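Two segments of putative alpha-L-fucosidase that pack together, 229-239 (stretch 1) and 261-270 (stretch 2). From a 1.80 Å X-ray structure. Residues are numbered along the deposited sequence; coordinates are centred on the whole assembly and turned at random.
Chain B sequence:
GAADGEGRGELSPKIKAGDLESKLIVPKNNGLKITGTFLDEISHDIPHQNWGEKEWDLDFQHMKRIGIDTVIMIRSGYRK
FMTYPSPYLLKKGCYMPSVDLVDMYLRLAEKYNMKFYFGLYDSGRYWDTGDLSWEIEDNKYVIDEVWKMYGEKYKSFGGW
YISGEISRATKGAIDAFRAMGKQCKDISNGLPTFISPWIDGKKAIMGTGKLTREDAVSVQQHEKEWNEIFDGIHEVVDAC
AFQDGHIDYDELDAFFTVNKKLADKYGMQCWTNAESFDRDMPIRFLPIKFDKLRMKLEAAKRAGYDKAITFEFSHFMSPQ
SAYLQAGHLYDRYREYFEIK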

# COMPACT_ATOMS: atom_id res chain seq x y z
N ILE B 229 -11.46 -32.50 14.71
CA ILE B 229 -12.33 -31.33 14.75
C ILE B 229 -13.63 -31.65 14.05
O ILE B 229 -14.69 -31.46 14.65
CB ILE B 229 -11.64 -30.07 14.18
CG1 ILE B 229 -10.51 -29.65 15.11
CG2 ILE B 229 -12.64 -28.93 14.02
CD1 ILE B 229 -9.45 -28.85 14.42
N PHE B 230 -13.57 -32.17 12.82
CA PHE B 230 -14.79 -32.48 12.07
C PHE B 230 -15.64 -33.54 12.78
O PHE B 230 -16.84 -33.35 12.85
CB PHE B 230 -14.50 -32.87 10.65
CG PHE B 230 -13.95 -31.76 9.78
CD1 PHE B 230 -14.34 -30.43 9.97
CD2 PHE B 230 -13.03 -32.03 8.81
CE1 PHE B 230 -13.82 -29.42 9.16
CE2 PHE B 230 -12.49 -31.01 8.03
CZ PHE B 230 -12.93 -29.73 8.18
N ASP B 231 -15.01 -34.53 13.44
CA ASP B 231 -15.74 -35.52 14.24
C ASP B 231 -16.58 -34.83 15.32
O ASP B 231 -17.72 -35.24 15.56
CB ASP B 231 -14.76 -36.52 14.88
CG ASP B 231 -15.47 -37.63 15.63
OD1 ASP B 231 -16.32 -38.30 15.02
OD2 ASP B 231 -15.29 -37.73 16.84
N GLY B 232 -16.02 -33.80 15.95
CA GLY B 232 -16.71 -33.07 17.01
C GLY B 232 -17.75 -32.06 16.57
O GLY B 232 -18.70 -31.82 17.31
N ILE B 233 -17.64 -31.50 15.36
CA ILE B 233 -18.53 -30.38 14.97
C ILE B 233 -19.49 -30.65 13.83
O ILE B 233 -20.35 -29.80 13.60
CB ILE B 233 -17.67 -29.14 14.61
CG1 ILE B 233 -16.94 -29.26 13.23
CG2 ILE B 233 -16.66 -28.83 15.72
CD1 ILE B 233 -16.24 -28.02 12.71
N HIS B 234 -19.34 -31.73 13.07
CA HIS B 234 -20.11 -31.92 11.85
C HIS B 234 -21.64 -31.94 12.04
O HIS B 234 -22.35 -31.69 11.08
CB HIS B 234 -19.70 -33.21 11.12
CG HIS B 234 -20.18 -34.46 11.78
ND1 HIS B 234 -21.36 -35.08 11.40
CD2 HIS B 234 -19.64 -35.16 12.80
CE1 HIS B 234 -21.49 -36.13 12.20
NE2 HIS B 234 -20.47 -36.23 13.04
N GLU B 235 -22.16 -32.22 13.24
CA GLU B 235 -23.61 -32.26 13.41
C GLU B 235 -24.22 -30.87 13.39
O GLU B 235 -25.40 -30.76 13.09
CB GLU B 235 -24.03 -33.02 14.65
CG GLU B 235 -23.70 -34.49 14.53
CD GLU B 235 -24.25 -35.41 15.61
OE1 GLU B 235 -25.23 -35.03 16.29
OE2 GLU B 235 -23.71 -36.53 15.76
N VAL B 236 -23.44 -29.83 13.66
CA VAL B 236 -23.96 -28.46 13.67
C VAL B 236 -23.18 -27.50 12.76
O VAL B 236 -23.56 -26.34 12.70
CB VAL B 236 -24.06 -27.91 15.10
CG1 VAL B 236 -25.06 -28.71 15.94
CG2 VAL B 236 -22.70 -27.87 15.78
N VAL B 237 -22.16 -27.96 12.03
CA VAL B 237 -21.42 -27.16 11.06
C VAL B 237 -21.59 -27.86 9.70
O VAL B 237 -21.07 -28.96 9.53
CB VAL B 237 -19.95 -26.99 11.48
CG1 VAL B 237 -19.20 -26.17 10.44
CG2 VAL B 237 -19.86 -26.34 12.86
N ASP B 238 -22.32 -27.25 8.76
CA ASP B 238 -22.66 -27.88 7.48
C ASP B 238 -21.55 -27.87 6.45
O ASP B 238 -21.54 -28.73 5.59
CB ASP B 238 -23.87 -27.20 6.84
CG ASP B 238 -25.11 -27.31 7.73
OD1 ASP B 238 -25.47 -28.45 8.11
OD2 ASP B 238 -25.61 -26.29 8.15
N ALA B 239 -20.70 -26.88 6.47
CA ALA B 239 -19.64 -26.73 5.47
C ALA B 239 -18.40 -26.18 6.09
O ALA B 239 -18.44 -25.46 7.09
CB ALA B 239 -20.10 -25.80 4.35
N LYS B 261 -11.72 -35.43 1.35
CA LYS B 261 -11.83 -36.75 2.00
C LYS B 261 -12.48 -36.63 3.40
O LYS B 261 -13.37 -37.39 3.76
CB LYS B 261 -10.44 -37.37 2.11
CG LYS B 261 -10.45 -38.76 2.78
CD LYS B 261 -9.14 -39.49 2.65
CE LYS B 261 -7.96 -38.73 3.18
NZ LYS B 261 -6.79 -39.64 3.44
N LEU B 262 -11.96 -35.66 4.21
CA LEU B 262 -12.53 -35.35 5.53
C LEU B 262 -13.97 -34.87 5.47
O LEU B 262 -14.82 -35.38 6.21
CB LEU B 262 -11.66 -34.32 6.24
CG LEU B 262 -10.30 -34.81 6.69
CD1 LEU B 262 -9.48 -33.70 7.23
CD2 LEU B 262 -10.44 -35.91 7.68
N ALA B 263 -14.28 -33.97 4.54
CA ALA B 263 -15.68 -33.54 4.39
C ALA B 263 -16.59 -34.72 4.06
O ALA B 263 -17.66 -34.86 4.67
CB ALA B 263 -15.78 -32.49 3.29
N ASP B 264 -16.16 -35.59 3.15
CA ASP B 264 -16.95 -36.77 2.78
C ASP B 264 -17.15 -37.73 3.95
O ASP B 264 -18.25 -38.25 4.14
CB ASP B 264 -16.31 -37.51 1.62
CG ASP B 264 -16.43 -36.77 0.30
OD1 ASP B 264 -17.16 -35.72 0.25
OD2 ASP B 264 -15.78 -37.19 -0.67
N LYS B 265 -16.10 -37.94 4.75
CA LYS B 265 -16.17 -38.82 5.92
C LYS B 265 -17.22 -38.35 6.93
O LYS B 265 -17.88 -39.16 7.55
CB LYS B 265 -14.80 -38.88 6.59
CG LYS B 265 -14.73 -39.82 7.78
CD LYS B 265 -13.29 -39.97 8.20
CE LYS B 265 -13.15 -40.85 9.41
NZ LYS B 265 -11.73 -40.84 9.87
N TYR B 266 -17.35 -37.04 7.09
CA TYR B 266 -18.27 -36.45 8.07
C TYR B 266 -19.51 -35.81 7.48
O TYR B 266 -20.30 -35.24 8.24
CB TYR B 266 -17.50 -35.45 8.92
CG TYR B 266 -16.47 -36.16 9.77
CD1 TYR B 266 -16.87 -36.99 10.81
CD2 TYR B 266 -15.13 -36.12 9.45
CE1 TYR B 266 -15.94 -37.73 11.54
CE2 TYR B 266 -14.19 -36.84 10.18
CZ TYR B 266 -14.59 -37.62 11.25
OH TYR B 266 -13.69 -38.37 11.95
N GLY B 267 -19.78 -36.08 6.21
CA GLY B 267 -20.99 -35.60 5.56
C GLY B 267 -21.13 -34.10 5.49
O GLY B 267 -22.24 -33.58 5.53
N MSE B 268 -20.02 -33.38 5.33
CA MSE B 268 -20.07 -31.93 5.25
C MSE B 268 -19.85 -31.50 3.83
O MSE B 268 -19.20 -32.22 3.07
CB MSE B 268 -18.98 -31.32 6.13
CG MSE B 268 -19.15 -31.64 7.61
SE MSE B 268 -17.59 -31.10 8.63
CE MSE B 268 -17.67 -29.24 8.36
N GLN B 269 -20.31 -30.30 3.49
CA GLN B 269 -20.01 -29.70 2.18
C GLN B 269 -18.59 -29.21 2.21
O GLN B 269 -18.09 -28.79 3.27
CB GLN B 269 -20.98 -28.55 1.85
CG GLN B 269 -22.40 -29.05 1.53
CD GLN B 269 -23.33 -28.00 0.92
OE1 GLN B 269 -22.92 -26.91 0.51
NE2 GLN B 269 -24.60 -28.39 0.69
N CYS B 270 -17.92 -29.30 1.08
CA CYS B 270 -16.52 -28.91 0.98
C CYS B 270 -16.42 -27.68 0.11
O CYS B 270 -16.63 -27.74 -1.11
CB CYS B 270 -15.70 -30.07 0.41
SG CYS B 270 -13.93 -29.80 0.52
O HOH W 1 -22.81 -34.26 9.00
O HOH W 2 -23.64 -30.53 5.04

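Two helix-to-strand connections packed side by side illustrate a common principle: apolar side chains pack beside the helices, while the one direct hydrogen bond forms where the chains come together as a parallel sheet bridge. In this putative alpha-L-fucosidase, helices 229-233 and 261-266 run in broadly the same direction, 31° apart, with axes 9.9 Å from each other at closest approach.

The apolar packing centres on Phe230. Its CD2 lies 3.7 Å from Leu262 CB, which sits at the ring edge, and its CB lies 3.5 Å from Tyr266 CD2. The Tyr266 ring in turn lies against backbone, with Phe230 C and Asp231 N over one of its faces, so the ring covers the Phe230-Asp231 peptide link of the neighbouring helix. Selenomethionine Met268 extends the cluster: its SE is 3.6 Å from Phe230 CD1 and 4.2 Å from the ring centroid, an oblique sulfur-aromatic type of approach, and its CE reaches to 4.0 Å from Val237 CG1.

Polar contacts are fewer. A single direct hydrogen bond crosses the interface, from Gln269 N to Asp238 O at 2.9 Å, and its 166° angle at the hydrogen makes it nearly straight. It accompanies the parallel bridge between Ala239 and Gln269, whose side chains share one face of the sheet, CB to CB 3.8 Å. Ala239 CA also approaches Gln269 O at 3.4 Å in a CA-H...O contact.

Water completes the polar set. His234 ND1 and Tyr266 O are 3.3 Å apart, but the angle is too poor for a hydrogen bond; one water lies 2.9 Å from His234 ND1 and 2.8 Å from Tyr266 O, close enough to link them. A second water donates to Asp238 O at 2.8 Å and, weakly, to Gly267 O at 3.4 Å. Asp238 O thus accepts from both backbone and solvent.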